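Local coordinates for protein probable aspartate aminotransferase 2 (Methanococcus jannaschii, PDB 2Z61) that catalyses transamination between a furancarboxaldehyde phosphate and alanine, using pyridoxal 5'-phosphate, to make the precursor of the furan moiety of methanofuran, at residues K280-D283 with R284-R287; R286-V289 with L290-K294; N352-E355 with N356-G360; F267-E270 with T271-E274. All blocks are in the same frame, centred on the assembly; numbering follows the deposited sequence.

Interaction 1 (K280-D283 with R284-R287)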
loop_
_atom_site.group_PDB
_atom_site.type_symbol
_atom_site.label_atom_id
_atom_site.label_comp_id
_atom_site.label_asym_id
_atom_site.label_seq_id
_atom_site.Cartn_x
_atom_site.Cartn_y
_atom_site.Cartn_z
ATOM N N LYS A 280 25.065 -15.488 -8.928
ATOM C CA LYS A 280 26.393 -16.071 -8.743
ATOM C C LYS A 280 27.126 -15.420 -7.568
ATOM O O LYS A 280 27.721 -16.105 -6.742
ATOM C CB LYS A 280 27.236 -15.906 -10.013
ATOM C CG LYS A 280 27.244 -17.109 -10.943
ATOM C CD LYS A 280 25.852 -17.501 -11.398
ATOM C CE LYS A 280 25.919 -18.654 -12.391
ATOM N NZ LYS A 280 26.799 -18.332 -13.558
ATOM N N GLU A 281 27.084 -14.094 -7.499
ATOM C CA GLU A 281 27.750 -13.380 -6.418
ATOM C C GLU A 281 27.189 -13.791 -5.056
ATOM O O GLU A 281 27.948 -14.031 -4.118
ATOM C CB GLU A 281 27.604 -11.863 -6.614
ATOM C CG GLU A 281 28.179 -11.036 -5.469
ATOM C CD GLU A 281 29.687 -11.180 -5.322
ATOM O OE1 GLU A 281 30.219 -12.297 -5.498
ATOM O OE2 GLU A 281 30.342 -10.166 -5.016
ATOM N N PHE A 282 25.864 -13.873 -4.949
ATOM C CA PHE A 282 25.227 -14.269 -3.693
ATOM C C PHE A 282 25.705 -15.656 -3.267
ATOM O O PHE A 282 25.928 -15.906 -2.086
ATOM C CB PHE A 282 23.696 -14.289 -3.844
ATOM C CG PHE A 282 23.013 -12.986 -3.484
ATOM C CD1 PHE A 282 21.948 -12.516 -4.241
ATOM C CD2 PHE A 282 23.404 -12.256 -2.367
ATOM C CE1 PHE A 282 21.282 -11.343 -3.892
ATOM C CE2 PHE A 282 22.744 -11.079 -2.006
ATOM C CZ PHE A 282 21.681 -10.624 -2.772
ATOM N N ASP A 283 25.856 -16.557 -4.232
ATOM C CA ASP A 283 26.288 -17.914 -3.922
ATOM C C ASP A 283 27.735 -17.938 -3.432
ATOM O O ASP A 283 28.087 -18.722 -2.546
ATOM C CB ASP A 283 26.121 -18.814 -5.149
ATOM C CG ASP A 283 26.416 -20.269 -4.845
ATOM O OD1 ASP A 283 26.060 -20.729 -3.741
ATOM O OD2 ASP A 283 26.990 -20.962 -5.713
ATOM N N ARG A 284 28.573 -17.077 -4.003
ATOM C CA ARG A 284 29.966 -17.014 -3.579
ATOM C C ARG A 284 29.984 -16.573 -2.114
ATOM O O ARG A 284 30.755 -17.087 -1.302
ATOM C CB ARG A 284 30.745 -16.009 -4.429
ATOM C CG ARG A 284 32.256 -16.146 -4.291
ATOM C CD ARG A 284 33.001 -15.137 -5.147
ATOM N NE ARG A 284 33.860 -14.245 -4.373
ATOM C CZ ARG A 284 33.724 -12.922 -4.347
ATOM N NH1 ARG A 284 32.769 -12.339 -5.056
ATOM N NH2 ARG A 284 34.541 -12.182 -3.609
ATOM N N ARG A 285 29.117 -15.622 -1.785
ATOM C CA ARG A 285 29.018 -15.111 -0.426
ATOM C C ARG A 285 28.486 -16.182 0.520
ATOM O O ARG A 285 29.004 -16.371 1.622
ATOM C CB ARG A 285 28.085 -13.908 -0.399
ATOM C CG ARG A 285 28.499 -12.778 -1.327
ATOM C CD ARG A 285 27.381 -11.766 -1.429
ATOM N NE ARG A 285 27.790 -10.534 -2.080
ATOM C CZ ARG A 285 26.984 -9.493 -2.255
ATOM N NH1 ARG A 285 25.725 -9.554 -1.823
ATOM N NH2 ARG A 285 27.435 -8.395 -2.857
ATOM N N ARG A 286 27.444 -16.885 0.085
ATOM C CA ARG A 286 26.838 -17.929 0.902
ATOM C C ARG A 286 27.864 -18.988 1.322
ATOM O O ARG A 286 27.853 -19.467 2.465
ATOM C CB ARG A 286 25.689 -18.577 0.125
ATOM C CG ARG A 286 25.150 -19.841 0.748
ATOM C CD ARG A 286 24.175 -20.524 -0.191
ATOM N NE ARG A 286 24.876 -21.431 -1.094
ATOM C CZ ARG A 286 24.859 -22.753 -0.985
ATOM N NH1 ARG A 286 24.180 -23.334 -0.003
ATOM N NH2 ARG A 286 25.510 -23.491 -1.873
ATOM N N ARG A 287 28.748 -19.348 0.398
ATOM C CA ARG A 287 29.767 -20.350 0.678
ATOM C C ARG A 287 30.787 -19.830 1.688
ATOM O O ARG A 287 31.256 -20.576 2.545
ATOM C CB ARG A 287 30.466 -20.767 -0.620
ATOM C CG ARG A 287 29.577 -21.568 -1.569
ATOM C CD ARG A 287 30.281 -21.869 -2.888
ATOM N NE ARG A 287 29.379 -22.472 -3.871
ATOM C CZ ARG A 287 28.792 -23.657 -3.730
ATOM N NH1 ARG A 287 29.009 -24.388 -2.643
ATOM N NH2 ARG A 287 27.978 -24.112 -4.675
HETATM O O HOH W 1 30.119 -8.996 -2.875
#

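Interaction 2 (R286-V289 with L290-K294)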
loop_
_atom_site.group_PDB
_atom_site.type_symbol
_atom_site.label_atom_id
_atom_site.label_comp_id
_atom_site.label_asym_id
_atom_site.label_seq_id
_atom_site.Cartn_x
_atom_site.Cartn_y
_atom_site.Cartn_z
ATOM N N ARG A 286 27.444 -16.885 0.085
ATOM C CA ARG A 286 26.838 -17.929 0.902
ATOM C C ARG A 286 27.864 -18.988 1.322
ATOM O O ARG A 286 27.853 -19.467 2.465
ATOM C CB ARG A 286 25.689 -18.577 0.125
ATOM C CG ARG A 286 25.150 -19.841 0.748
ATOM C CD ARG A 286 24.175 -20.524 -0.191
ATOM N NE ARG A 286 24.876 -21.431 -1.094
ATOM C CZ ARG A 286 24.859 -22.753 -0.985
ATOM N NH1 ARG A 286 24.180 -23.334 -0.003
ATOM N NH2 ARG A 286 25.510 -23.491 -1.873
ATOM N N ARG A 287 28.748 -19.348 0.398
ATOM C CA ARG A 287 29.767 -20.350 0.678
ATOM C C ARG A 287 30.787 -19.830 1.688
ATOM O O ARG A 287 31.256 -20.576 2.545
ATOM C CB ARG A 287 30.466 -20.767 -0.620
ATOM C CG ARG A 287 29.577 -21.568 -1.569
ATOM C CD ARG A 287 30.281 -21.869 -2.888
ATOM N NE ARG A 287 29.379 -22.472 -3.871
ATOM C CZ ARG A 287 28.792 -23.657 -3.730
ATOM N NH1 ARG A 287 29.009 -24.388 -2.643
ATOM N NH2 ARG A 287 27.978 -24.112 -4.675
ATOM N N LEU A 288 31.119 -18.546 1.585
ATOM C CA LEU A 288 32.073 -17.928 2.497
ATOM C C LEU A 288 31.488 -17.976 3.905
ATOM O O LEU A 288 32.187 -18.294 4.868
ATOM C CB LEU A 288 32.327 -16.469 2.103
ATOM C CG LEU A 288 33.526 -15.735 2.717
ATOM C CD1 LEU A 288 33.249 -14.242 2.705
ATOM C CD2 LEU A 288 33.770 -16.192 4.143
ATOM N N VAL A 289 30.200 -17.661 4.018
ATOM C CA VAL A 289 29.529 -17.667 5.314
ATOM C C VAL A 289 29.432 -19.069 5.903
ATOM O O VAL A 289 29.562 -19.251 7.116
ATOM C CB VAL A 289 28.096 -17.075 5.213
ATOM C CG1 VAL A 289 27.330 -17.349 6.496
ATOM C CG2 VAL A 289 28.163 -15.572 4.957
ATOM N N LEU A 290 29.198 -20.057 5.045
ATOM C CA LEU A 290 29.073 -21.437 5.500
ATOM C C LEU A 290 30.402 -22.013 5.955
ATOM O O LEU A 290 30.444 -22.824 6.880
ATOM C CB LEU A 290 28.484 -22.314 4.397
ATOM C CG LEU A 290 27.005 -22.066 4.098
ATOM C CD1 LEU A 290 26.564 -22.918 2.920
ATOM C CD2 LEU A 290 26.184 -22.382 5.334
ATOM N N LYS A 291 31.486 -21.597 5.307
ATOM C CA LYS A 291 32.805 -22.084 5.680
ATOM C C LYS A 291 33.104 -21.694 7.124
ATOM O O LYS A 291 33.525 -22.534 7.921
ATOM C CB LYS A 291 33.880 -21.515 4.742
ATOM C CG LYS A 291 35.295 -22.039 5.015
ATOM C CD LYS A 291 35.883 -21.445 6.296
ATOM C CE LYS A 291 37.131 -22.188 6.770
ATOM N NZ LYS A 291 36.802 -23.440 7.511
ATOM N N TYR A 292 32.885 -20.423 7.460
ATOM C CA TYR A 292 33.144 -19.946 8.818
ATOM C C TYR A 292 32.200 -20.559 9.843
ATOM O O TYR A 292 32.625 -20.943 10.931
ATOM C CB TYR A 292 33.041 -18.420 8.893
ATOM C CG TYR A 292 34.267 -17.685 8.393
ATOM C CD1 TYR A 292 34.652 -17.755 7.053
ATOM C CD2 TYR A 292 35.036 -16.903 9.259
ATOM C CE1 TYR A 292 35.772 -17.062 6.586
ATOM C CE2 TYR A 292 36.155 -16.204 8.804
ATOM C CZ TYR A 292 36.515 -16.288 7.469
ATOM O OH TYR A 292 37.610 -15.590 7.009
ATOM N N VAL A 293 30.920 -20.644 9.494
ATOM C CA VAL A 293 29.926 -21.213 10.391
ATOM C C VAL A 293 30.322 -22.622 10.832
ATOM O O VAL A 293 30.201 -22.967 12.005
ATOM C CB VAL A 293 28.534 -21.244 9.715
ATOM C CG1 VAL A 293 27.548 -22.046 10.552
ATOM C CG2 VAL A 293 28.024 -19.823 9.538
ATOM N N LYS A 294 30.800 -23.431 9.894
ATOM C CA LYS A 294 31.206 -24.793 10.222
ATOM C C LYS A 294 32.476 -24.720 11.062
ATOM O O LYS A 294 32.700 -25.537 11.954
ATOM C CB LYS A 294 31.469 -25.594 8.945
ATOM C CG LYS A 294 31.659 -27.081 9.182
ATOM C CD LYS A 294 31.963 -27.823 7.891
ATOM C CE LYS A 294 33.328 -27.437 7.334
ATOM N NZ LYS A 294 33.732 -28.310 6.193
#

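Interaction 3 (N352-E355 with N356-G360)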
loop_
_atom_site.group_PDB
_atom_site.type_symbol
_atom_site.label_atom_id
_atom_site.label_comp_id
_atom_site.label_asym_id
_atom_site.label_seq_id
_atom_site.Cartn_x
_atom_site.Cartn_y
_atom_site.Cartn_z
ATOM N N ASN A 352 25.481 -8.177 1.711
ATOM C CA ASN A 352 26.445 -7.112 1.893
ATOM C C ASN A 352 27.605 -7.543 0.991
ATOM O O ASN A 352 27.720 -8.725 0.666
ATOM C CB ASN A 352 26.838 -7.034 3.389
ATOM C CG ASN A 352 27.499 -5.721 3.753
ATOM O OD1 ASN A 352 28.268 -5.171 2.967
ATOM N ND2 ASN A 352 27.218 -5.219 4.954
ATOM N N SER A 353 28.420 -6.589 0.554
ATOM C CA SER A 353 29.611 -6.825 -0.266
ATOM C C SER A 353 30.400 -8.017 0.285
ATOM O O SER A 353 30.448 -8.223 1.492
ATOM C CB SER A 353 30.567 -5.562 -0.199
ATOM O OG SER A 353 31.317 -5.367 1.028
ATOM N N TYR A 354 31.085 -8.747 -0.581
ATOM C CA TYR A 354 31.907 -9.863 -0.124
ATOM C C TYR A 354 32.960 -9.473 0.941
ATOM O O TYR A 354 33.076 -10.114 1.989
ATOM C CB TYR A 354 32.612 -10.444 -1.335
ATOM C CG TYR A 354 33.317 -11.749 -1.082
ATOM C CD1 TYR A 354 32.606 -12.949 -1.031
ATOM C CD2 TYR A 354 34.695 -11.788 -0.872
ATOM C CE1 TYR A 354 33.253 -14.158 -0.776
ATOM C CE2 TYR A 354 35.351 -12.985 -0.615
ATOM C CZ TYR A 354 34.626 -14.165 -0.570
ATOM O OH TYR A 354 35.279 -15.350 -0.327
ATOM N N GLU A 355 33.726 -8.426 0.647
ATOM C CA GLU A 355 34.765 -7.950 1.557
ATOM C C GLU A 355 34.224 -7.630 2.951
ATOM O O GLU A 355 34.779 -8.082 3.952
ATOM C CB GLU A 355 35.453 -6.720 0.966
ATOM C CG GLU A 355 34.496 -5.602 0.610
ATOM C CD GLU A 355 35.191 -4.431 -0.055
ATOM O OE1 GLU A 355 36.093 -3.834 0.577
ATOM O OE2 GLU A 355 34.832 -4.110 -1.210
ATOM N N ASN A 356 33.144 -6.854 3.019
ATOM C CA ASN A 356 32.548 -6.512 4.307
ATOM C C ASN A 356 32.177 -7.775 5.081
ATOM O O ASN A 356 32.363 -7.841 6.297
ATOM C CB ASN A 356 31.301 -5.644 4.110
ATOM C CG ASN A 356 31.634 -4.226 3.674
ATOM O OD1 ASN A 356 30.745 -3.436 3.346
ATOM N ND2 ASN A 356 32.918 -3.892 3.680
ATOM N N ILE A 357 31.655 -8.776 4.380
ATOM C CA ILE A 357 31.270 -10.022 5.029
ATOM C C ILE A 357 32.490 -10.752 5.598
ATOM O O ILE A 357 32.429 -11.325 6.688
ATOM C CB ILE A 357 30.521 -10.953 4.040
ATOM C CG1 ILE A 357 29.219 -10.282 3.585
ATOM C CG2 ILE A 357 30.206 -12.290 4.709
ATOM C CD1 ILE A 357 28.428 -11.084 2.572
ATOM N N LYS A 358 33.594 -10.735 4.855
ATOM C CA LYS A 358 34.819 -11.391 5.303
ATOM C C LYS A 358 35.299 -10.802 6.625
ATOM O O LYS A 358 35.483 -11.524 7.609
ATOM C CB LYS A 358 35.924 -11.243 4.260
ATOM C CG LYS A 358 37.280 -11.736 4.751
ATOM C CD LYS A 358 38.401 -11.386 3.784
ATOM C CE LYS A 358 38.282 -12.194 2.507
ATOM N NZ LYS A 358 38.533 -13.639 2.769
ATOM N N GLU A 359 35.502 -9.489 6.648
ATOM C CA GLU A 359 35.955 -8.828 7.861
ATOM C C GLU A 359 34.952 -9.064 8.979
ATOM O O GLU A 359 35.325 -9.246 10.137
ATOM C CB GLU A 359 36.127 -7.331 7.620
ATOM C CG GLU A 359 36.585 -6.573 8.850
ATOM C CD GLU A 359 37.267 -5.268 8.505
ATOM O OE1 GLU A 359 36.673 -4.464 7.757
ATOM O OE2 GLU A 359 38.399 -5.046 8.985
ATOM N N GLY A 360 33.674 -9.071 8.618
ATOM C CA GLY A 360 32.635 -9.301 9.601
ATOM C C GLY A 360 32.789 -10.669 10.233
ATOM O O GLY A 360 32.710 -10.809 11.452
#

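Interaction 4 (F267-E270 with T271-E274)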
loop_
_atom_site.group_PDB
_atom_site.type_symbol
_atom_site.label_atom_id
_atom_site.label_comp_id
_atom_site.label_asym_id
_atom_site.label_seq_id
_atom_site.Cartn_x
_atom_site.Cartn_y
_atom_site.Cartn_z
ATOM N N PHE A 267 11.906 -9.027 -17.932
ATOM C CA PHE A 267 11.916 -10.281 -18.676
ATOM C C PHE A 267 12.735 -10.198 -19.955
ATOM O O PHE A 267 12.542 -10.985 -20.875
ATOM C CB PHE A 267 10.483 -10.698 -19.014
ATOM C CG PHE A 267 9.549 -10.653 -17.838
ATOM C CD1 PHE A 267 8.719 -9.555 -17.632
ATOM C CD2 PHE A 267 9.521 -11.698 -16.915
ATOM C CE1 PHE A 267 7.873 -9.494 -16.527
ATOM C CE2 PHE A 267 8.678 -11.646 -15.807
ATOM C CZ PHE A 267 7.851 -10.540 -15.612
ATOM N N GLU A 268 13.653 -9.242 -20.003
ATOM C CA GLU A 268 14.505 -9.049 -21.164
ATOM C C GLU A 268 15.782 -9.869 -21.004
ATOM O O GLU A 268 16.217 -10.145 -19.880
ATOM C CB GLU A 268 14.861 -7.569 -21.300
ATOM C CG GLU A 268 14.764 -7.018 -22.713
ATOM C CD GLU A 268 13.337 -6.986 -23.229
ATOM O OE1 GLU A 268 13.121 -6.491 -24.357
ATOM O OE2 GLU A 268 12.431 -7.455 -22.509
ATOM N N LYS A 269 16.376 -10.256 -22.130
ATOM C CA LYS A 269 17.609 -11.034 -22.123
ATOM C C LYS A 269 18.676 -10.319 -21.312
ATOM O O LYS A 269 19.301 -10.912 -20.439
ATOM C CB LYS A 269 18.131 -11.231 -23.547
ATOM C CG LYS A 269 17.202 -11.997 -24.474
ATOM C CD LYS A 269 17.040 -13.449 -24.056
ATOM C CE LYS A 269 16.171 -14.199 -25.061
ATOM N NZ LYS A 269 15.960 -15.623 -24.679
ATOM N N GLU A 270 18.896 -9.044 -21.604
ATOM C CA GLU A 270 19.900 -8.288 -20.875
ATOM C C GLU A 270 19.674 -8.324 -19.362
ATOM O O GLU A 270 20.620 -8.498 -18.596
ATOM C CB GLU A 270 19.930 -6.833 -21.354
ATOM C CG GLU A 270 20.770 -5.925 -20.457
ATOM C CD GLU A 270 22.217 -6.383 -20.335
ATOM O OE1 GLU A 270 22.924 -5.894 -19.429
ATOM O OE2 GLU A 270 22.652 -7.225 -21.151
ATOM N N THR A 271 18.424 -8.165 -18.930
ATOM C CA THR A 271 18.134 -8.184 -17.497
ATOM C C THR A 271 18.427 -9.538 -16.863
ATOM O O THR A 271 19.080 -9.602 -15.820
ATOM C CB THR A 271 16.671 -7.813 -17.203
ATOM O OG1 THR A 271 16.421 -6.472 -17.644
ATOM C CG2 THR A 271 16.388 -7.908 -15.703
ATOM N N GLU A 272 17.946 -10.616 -17.478
ATOM C CA GLU A 272 18.191 -11.942 -16.926
ATOM C C GLU A 272 19.697 -12.174 -16.855
ATOM O O GLU A 272 20.185 -12.922 -16.010
ATOM C CB GLU A 272 17.528 -13.029 -17.779
ATOM C CG GLU A 272 18.133 -13.203 -19.154
ATOM C CD GLU A 272 17.543 -14.385 -19.903
ATOM O OE1 GLU A 272 17.678 -15.526 -19.405
ATOM O OE2 GLU A 272 16.948 -14.176 -20.984
ATOM N N ARG A 273 20.430 -11.515 -17.743
ATOM C CA ARG A 273 21.878 -11.638 -17.757
ATOM C C ARG A 273 22.384 -11.101 -16.425
ATOM O O ARG A 273 23.142 -11.762 -15.714
ATOM C CB ARG A 273 22.469 -10.799 -18.888
ATOM C CG ARG A 273 23.932 -11.067 -19.177
ATOM C CD ARG A 273 24.095 -12.404 -19.882
ATOM N NE ARG A 273 23.443 -12.406 -21.193
ATOM C CZ ARG A 273 23.265 -13.491 -21.942
ATOM N NH1 ARG A 273 23.686 -14.674 -21.513
ATOM N NH2 ARG A 273 22.665 -13.395 -23.122
ATOM N N GLU A 274 21.940 -9.893 -16.090
ATOM C CA GLU A 274 22.345 -9.236 -14.858
ATOM C C GLU A 274 21.913 -9.969 -13.594
ATOM O O GLU A 274 22.670 -10.025 -12.628
ATOM C CB GLU A 274 21.827 -7.791 -14.855
ATOM C CG GLU A 274 22.514 -6.926 -15.910
ATOM C CD GLU A 274 21.909 -5.540 -16.050
ATOM O OE1 GLU A 274 21.757 -4.841 -15.025
ATOM O OE2 GLU A 274 21.594 -5.145 -17.197
#

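Interaction 1 (K280-D283 with R284-R287)
Asp-283 and Arg-286 lie side by side on helix 269-295, one turn apart, with both side chains pointing the same way. They form a salt bridge in which Arg-286 NE donates to Asp-283 OD1 over 3.0 Å, with an N-H...O angle of 158°. The acceptor sits in the guanidinium plane at its edge, and carboxylate and guanidinium are nearly coplanar, 17° apart. The same OD1 takes a weak second bond from Arg-286 NH2. NH2 also forms a salt bridge with Glu-198, and NH1 bonds to Pro-303 O, so this guanidinium is fixed from several directions.

The tight side continues at Arg-285. CG lies 3.1 Å from Glu-281 O, and the extended chain beyond it carries the guanidinium past Glu-281 CG, which covers one face. Phe-282 CE2 approaches Arg-285 NH1 to 3.4 Å. Phe-282 also meets Phe-41 edge-to-face. The main polar partner of Arg-285 is Asp-40.

The outer side is looser at Arg-287, whose NE reaches Asp-283 OD2 at 3.4 Å in a weak bond. A water joins Glu-281 OE2, 2.5 Å away, to Arg-285 NH2, 2.8 Å away. Exposed Arg-284 still makes a close salt bridge, NH1 to Glu-281 OE1 at 2.6 Å, and a cation-pi contact with Tyr-354.

Two salt-bridge networks result, Glu-281 with Arg-284 and Arg-285, and Asp-283 with Arg-286 and Arg-287. Four successive arginines are thus partly balanced by two acids, each facing arginines three and four residues further on. The buried Arg-285 and Arg-286 probably keep their charge because carboxylates lie close on the helix and beyond it.

Interaction 2 (R286-V289 with L290-K294)
Tyr-292 packs beside Leu-288 one turn back on helix 269-295, the two side chains pointing the same way. From CB outward, the tyrosine first runs along the backbone. CB lies 4.0 Å from Val-289 O, and CG is about as far from Leu-288 O. At CD1 the contact closes up, with Leu-288 O at 3.3 Å and the methyl Leu-288 CD2 at 3.4 Å. CE1 then touches Leu-288 CD2 at 3.3 Å. The close contacts with Leu-288 end there, and CZ and OH continue past the methyl. The methyl comes at the ring obliquely. The first torsion of Tyr-292 (chi1 -80°) keeps the ring beside its own backbone N, back over the preceding turn. The side chain also touches Leu-361 and Glu-362 of helix 354-368. A serine in its place would probably leave Leu-288 CD2 without the ring it rests on and open a gap toward Leu-361.

Two more contacts line the helix. Leu-290 CD1 sits over one face of the Arg-286 guanidinium, 3.8 Å from Arg-286 NH1, while its CG touches Arg-286 O. Val-289 CG1 meets Val-293 CG2 at 4.0 Å, an apolar pair, and Val-293 packs on Trp-298. The exposed Lys-291 carries its amine away from the contact to Asp-295.

Backbone N-H groups of Leu-290, Lys-291 and Val-293 bond to the carbonyls four residues back. The bond from Tyr-292 N to Leu-288 O is weak, at 3.4 Å. Leu-288 with Tyr-292 and Val-289 with Val-293 make the side-chain packing mainly apolar. Leu-290 shields one face of an arginine whose polar edge is bonded elsewhere, to Pro-303 O among others.

Interaction 3 (N352-E355 with N356-G360)
Asn-352 and Asn-356 set their side chains about at right angles, with amide planes 81° apart, at the start of helix 354-368. Asn-352 OD1 lies against Asn-356 CB, 3.3 Å away. Its ND2 turns to His-33 O, which fixes that amide from outside the helix. Ile-357 also meets Asn-352. Its CG1 stands 4.0 Å from Asn-352 CB, and the branch is held beside the backbone N by chi1 -63°, over the carbonyls of the first turn. Beyond them it packs on Leu-288 and Val-289 of helix 269-295. Tyr-354 also faces helix 269-295, touching Arg-284 and Leu-288, and meets Lys-358 CE only loosely and obliquely.

Ser-353 is the N-cap. Its OG accepts from Asn-356 N at 3.1 Å, although the position of OG is less certain. Ile-357 N bonds to Ser-353 O at 3.2 Å. In place of Asn-356, a glycine here removes the CB against which Asn-352 OD1 lies and would probably leave that oxygen less closely packed. The serine hydroxyl probably supplies the acceptor that Asn-356 N lacks in the helix, while the carbonyl of Ser-353 begins the regular bonding.

Interaction 4 (F267-E270 with T271-E274)
Glu-268 O accepts the N-H of Glu-272 at 3.0 Å in a nearly straight bond (173°), with the donor close to the carbonyl axis. Glu-268 occupies the N-cap position, so this bond belongs to the first turn of helix 269-295. Glu-274 N follows with a bond to Glu-270 O, at 3.2 Å.

The closest side-chain pair is Glu-270 OE1 with Glu-274 OE2, 2.7 Å apart. The two chains cross obliquely, with carboxylate planes 52° apart. Oxygens this near suggest that one of the acids is protonated and donates to the other. Glu-270 bends at chi2 (58°), which folds its carboxyl group back toward Glu-274. The other oxygen, Glu-274 OE1, is bonded to Lys-45 N.

Lys-269 and Glu-272 run side by side on the outer surface. Glu-272 OE2 touches Lys-269 CD at 3.2 Å, while Lys-269 NZ stays 4.1 Å from that oxygen, beyond a salt bridge. The attraction there is probably weak and partly screened by solvent.

Thr-271 is the buried residue of this turn, with OG1 bonded to Lys-265 O. Its side chain rests on Pro-44 and Pro-46, and Glu-270 and Glu-274 also lie on Pro-46, at the beginning of helix 45-56. Just before the helix, Phe-267 packs on Leu-71, Lys-74 and Ile-75 of helix 69-82. The start of helix 269-295 thus meets helix 45-56, and the residues leading into it meet helix 69-82.

How the interactions relate
Interactions 4, 1 and 2 follow one another along helix 269-295, a long helix that, as in other class I aminotransferases, probably links the large and small domains. Interaction 4 is a surface contact at its start, touching none of the others. Interactions 1 and 2 are partly buried, share Arg-286 and Arg-287, and have centres about 10 Å apart. Interaction 3 begins helix 354-368, mostly at the surface, and packs on both: Tyr-354 reaches Arg-284 and Leu-288, and Ile-357 meets Val-289. The chemistry shifts along the way, from close acids in interaction 4 to arginine-acid pairs in interaction 1, apolar packing in interaction 2 and capping in interaction 3.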